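Local coordinates for protein carboxylesterase (Est-2) (Archaeoglobus fulgidus, PDB 5FRD) that probably hydrolyses carboxylic esters as a thermophilic alpha/beta-hydrolase esterase, and binds a coenzyme A molecule near its active site, at residues M142-E150 / G225-E233. Sequence-based numbering, arbitrary orientation. Where two conformers were deposited one is given.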
loop_
_atom_site.group_PDB
_atom_site.type_symbol
_atom_site.label_atom_id
_atom_site.label_comp_id
_atom_site.label_asym_id
_atom_site.label_seq_id
_atom_site.Cartn_x
_atom_site.Cartn_y
_atom_site.Cartn_z
ATOM N N MET A 142 12.895 -5.867 -9.862
ATOM C CA MET A 142 13.091 -5.753 -8.425
ATOM C C MET A 142 11.797 -5.967 -7.627
ATOM O O MET A 142 11.824 -5.929 -6.393
ATOM C CB MET A 142 13.639 -4.361 -8.127
ATOM C CG MET A 142 15.022 -4.122 -8.748
ATOM S SD MET A 142 15.602 -2.425 -8.701
ATOM C CE MET A 142 16.026 -2.307 -6.984
ATOM N N ALA A 143 10.699 -6.208 -8.351
ATOM C CA ALA A 143 9.345 -6.302 -7.766
ATOM C C ALA A 143 8.663 -7.644 -7.887
ATOM O O ALA A 143 7.684 -7.895 -7.168
ATOM C CB ALA A 143 8.437 -5.255 -8.360
ATOM N N PHE A 144 9.137 -8.516 -8.782
ATOM C CA PHE A 144 8.553 -9.837 -9.018
ATOM C C PHE A 144 9.636 -10.878 -8.894
ATOM O O PHE A 144 10.756 -10.659 -9.385
ATOM C CB PHE A 144 7.955 -9.895 -10.414
ATOM C CG PHE A 144 6.626 -9.224 -10.545
ATOM C CD1 PHE A 144 5.472 -9.881 -10.177
ATOM C CD2 PHE A 144 6.521 -7.924 -11.015
ATOM C CE1 PHE A 144 4.233 -9.276 -10.297
ATOM C CE2 PHE A 144 5.286 -7.337 -11.161
ATOM C CZ PHE A 144 4.143 -8.010 -10.805
ATOM N N ALA A 145 9.278 -12.009 -8.312
ATOM C CA ALA A 145 10.204 -13.147 -8.214
ATOM C C ALA A 145 10.279 -13.897 -9.523
ATOM O O ALA A 145 11.276 -14.576 -9.785
ATOM C CB ALA A 145 9.756 -14.060 -7.110
ATOM N N SER A 146 9.249 -13.779 -10.352
ATOM C CA SER A 146 9.222 -14.482 -11.631
ATOM C C SER A 146 8.510 -13.630 -12.654
ATOM O O SER A 146 7.703 -12.769 -12.303
ATOM C CB SER A 146 8.495 -15.827 -11.484
ATOM O OG SER A 146 7.124 -15.648 -11.169
ATOM N N LYS A 147 8.804 -13.871 -13.923
ATOM C CA LYS A 147 8.049 -13.263 -14.983
ATOM C C LYS A 147 6.810 -14.153 -15.078
ATOM O O LYS A 147 6.650 -15.103 -14.320
ATOM C CB LYS A 147 8.872 -13.185 -16.272
ATOM C CG LYS A 147 9.987 -12.129 -16.215
ATOM C CD LYS A 147 10.562 -11.827 -17.590
ATOM C CE LYS A 147 11.605 -10.717 -17.545
ATOM N NZ LYS A 147 12.773 -11.075 -16.693
ATOM N N GLY A 148 5.921 -13.866 -15.998
ATOM C CA GLY A 148 4.650 -14.553 -15.995
ATOM C C GLY A 148 3.544 -13.548 -16.093
ATOM O O GLY A 148 3.796 -12.360 -16.268
ATOM N N GLU A 149 2.318 -14.023 -15.947
ATOM C CA GLU A 149 1.176 -13.218 -16.312
ATOM C C GLU A 149 1.065 -11.950 -15.464
ATOM O O GLU A 149 0.805 -10.886 -16.023
ATOM C CB GLU A 149 -0.118 -14.045 -16.250
ATOM C CG GLU A 149 -1.357 -13.336 -16.784
ATOM C CD GLU A 149 -1.961 -12.347 -15.807
ATOM O OE1 GLU A 149 -1.698 -12.466 -14.592
ATOM O OE2 GLU A 149 -2.709 -11.452 -16.261
ATOM N N GLU A 150 1.292 -12.046 -14.149
ATOM C CA GLU A 150 1.168 -10.858 -13.289
ATOM C C GLU A 150 2.231 -9.819 -13.648
ATOM O O GLU A 150 1.918 -8.637 -13.756
ATOM C CB GLU A 150 1.202 -11.190 -11.790
ATOM C CG GLU A 150 -0.017 -11.976 -11.277
ATOM C CD GLU A 150 -1.337 -11.131 -11.173
ATOM O OE1 GLU A 150 -1.502 -10.093 -11.859
ATOM O OE2 GLU A 150 -2.253 -11.462 -10.375
ATOM N N GLY A 225 9.349 -16.909 -1.728
ATOM C CA GLY A 225 8.955 -17.012 -3.122
ATOM C C GLY A 225 8.170 -15.843 -3.688
ATOM O O GLY A 225 7.595 -15.928 -4.772
ATOM N N ALA A 226 8.139 -14.746 -2.941
ATOM C CA ALA A 226 7.523 -13.501 -3.393
ATOM C C ALA A 226 8.532 -12.388 -3.312
ATOM O O ALA A 226 9.488 -12.439 -2.520
ATOM C CB ALA A 226 6.331 -13.174 -2.536
ATOM N N SER A 227 8.314 -11.364 -4.123
ATOM C CA SER A 227 9.100 -10.158 -4.094
ATOM C C SER A 227 8.193 -9.023 -3.603
ATOM O O SER A 227 7.373 -9.242 -2.720
ATOM C CB SER A 227 9.691 -9.917 -5.489
ATOM O OG SER A 227 10.470 -8.734 -5.534
ATOM N N HIS A 228 8.327 -7.846 -4.166
ATOM C CA HIS A 228 7.569 -6.656 -3.752
ATOM C C HIS A 228 6.083 -6.843 -3.900
ATOM O O HIS A 228 5.331 -6.375 -3.033
ATOM C CB HIS A 228 8.065 -5.462 -4.559
ATOM C CG HIS A 228 7.609 -4.114 -4.097
ATOM N ND1 HIS A 228 7.935 -3.612 -2.867
ATOM C CD2 HIS A 228 6.951 -3.126 -4.746
ATOM C CE1 HIS A 228 7.488 -2.368 -2.772
ATOM N NE2 HIS A 228 6.868 -2.054 -3.886
ATOM N N MET A 229 5.638 -7.547 -4.935
ATOM C CA MET A 229 4.195 -7.712 -5.223
ATOM C C MET A 229 3.568 -8.927 -4.521
ATOM O O MET A 229 2.750 -9.663 -5.083
ATOM C CB MET A 229 3.966 -7.779 -6.742
ATOM C CG MET A 229 4.518 -6.614 -7.515
ATOM S SD MET A 229 4.032 -5.009 -6.867
ATOM C CE MET A 229 2.269 -5.090 -7.035
ATOM N N VAL A 230 3.909 -9.078 -3.246
ATOM C CA VAL A 230 3.571 -10.245 -2.450
ATOM C C VAL A 230 2.072 -10.564 -2.388
ATOM O O VAL A 230 1.668 -11.713 -2.381
ATOM C CB VAL A 230 4.213 -10.122 -1.063
ATOM C CG1 VAL A 230 3.713 -8.890 -0.299
ATOM C CG2 VAL A 230 3.985 -11.366 -0.242
ATOM N N MET A 231 1.215 -9.536 -2.366
ATOM C CA MET A 231 -0.233 -9.765 -2.266
ATOM C C MET A 231 -0.824 -10.359 -3.536
ATOM O O MET A 231 -1.894 -10.935 -3.479
ATOM C CB MET A 231 -0.965 -8.464 -1.889
ATOM C CG MET A 231 -1.069 -7.415 -2.989
ATOM S SD MET A 231 0.456 -6.712 -3.617
ATOM C CE MET A 231 0.989 -5.984 -2.103
ATOM N N LEU A 232 -0.127 -10.175 -4.664
ATOM C CA LEU A 232 -0.497 -10.762 -5.955
ATOM C C LEU A 232 0.238 -12.055 -6.218
ATOM O O LEU A 232 -0.305 -12.944 -6.866
ATOM C CB LEU A 232 -0.161 -9.785 -7.093
ATOM C CG LEU A 232 -0.949 -8.486 -7.111
ATOM C CD1 LEU A 232 -0.341 -7.501 -8.099
ATOM C CD2 LEU A 232 -2.399 -8.762 -7.450
ATOM N N GLU A 233 1.487 -12.150 -5.785
ATOM C CA GLU A 233 2.322 -13.323 -6.136
ATOM C C GLU A 233 2.061 -14.522 -5.247
ATOM O O GLU A 233 2.202 -15.680 -5.697
ATOM C CB GLU A 233 3.805 -12.968 -6.012
ATOM C CG GLU A 233 4.373 -11.915 -6.948
ATOM C CD GLU A 233 5.832 -11.608 -6.607
ATOM O OE1 GLU A 233 6.062 -10.803 -5.690
ATOM O OE2 GLU A 233 6.744 -12.196 -7.260
HETATM O O HOH W 1 12.374 -9.240 -7.377
HETATM O O HOH W 2 6.212 -13.749 -9.327
HETATM O O HOH W 3 -2.777 -12.518 -8.230
#
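Ala143 and His228 bring the two backbones closest, CA to CA 4.4 Å, where the loop after helix 132-141 crosses the turn that leads into helix 230-233. Met229 N donates to Ala143 O (3.0 Å). Glu233 ties both segments together through its carboxylate: OE2 takes an almost straight bond from Ala145 N (2.8 Å, N-H...O 179°), while OE1 accepts from Ser227 N within its own segment; both donors arrive on the syn side, Ser227 N tilted further out of the carboxylate plane than Ala145 N. Water 2 adds a third grip by donating to Glu233 OE2 and linking it to Ser146 OG. Exchanging Glu233 for a leucine would probably leave the amides of Ala145 and Ser227 without their acceptor and let the loop shift against the turn carrying His228. Phe144 takes Met229 CG over one ring face, a CH-pi contact 3.8 Å from the centroid; bends at chi2 (-51°) and chi3 carry SD obliquely past the ring as a Met-aromatic neighbour. The planes of the Phe144 ring and the Glu233 carboxylate are 70° apart, with OE2 3.9 Å from Phe144 CD1. Water 1 joins Phe144 O to Ser227 OG. His228 CB packs on Ala143 CB (3.8 Å); its ND1 is hydrogen-bonded to Asp200 OD2, and the side chain also touches Ser89. Met142 lines the coenzyme A pocket, and His228 probably belongs to an alpha/beta-hydrolase Ser89-His228-Asp200 triad.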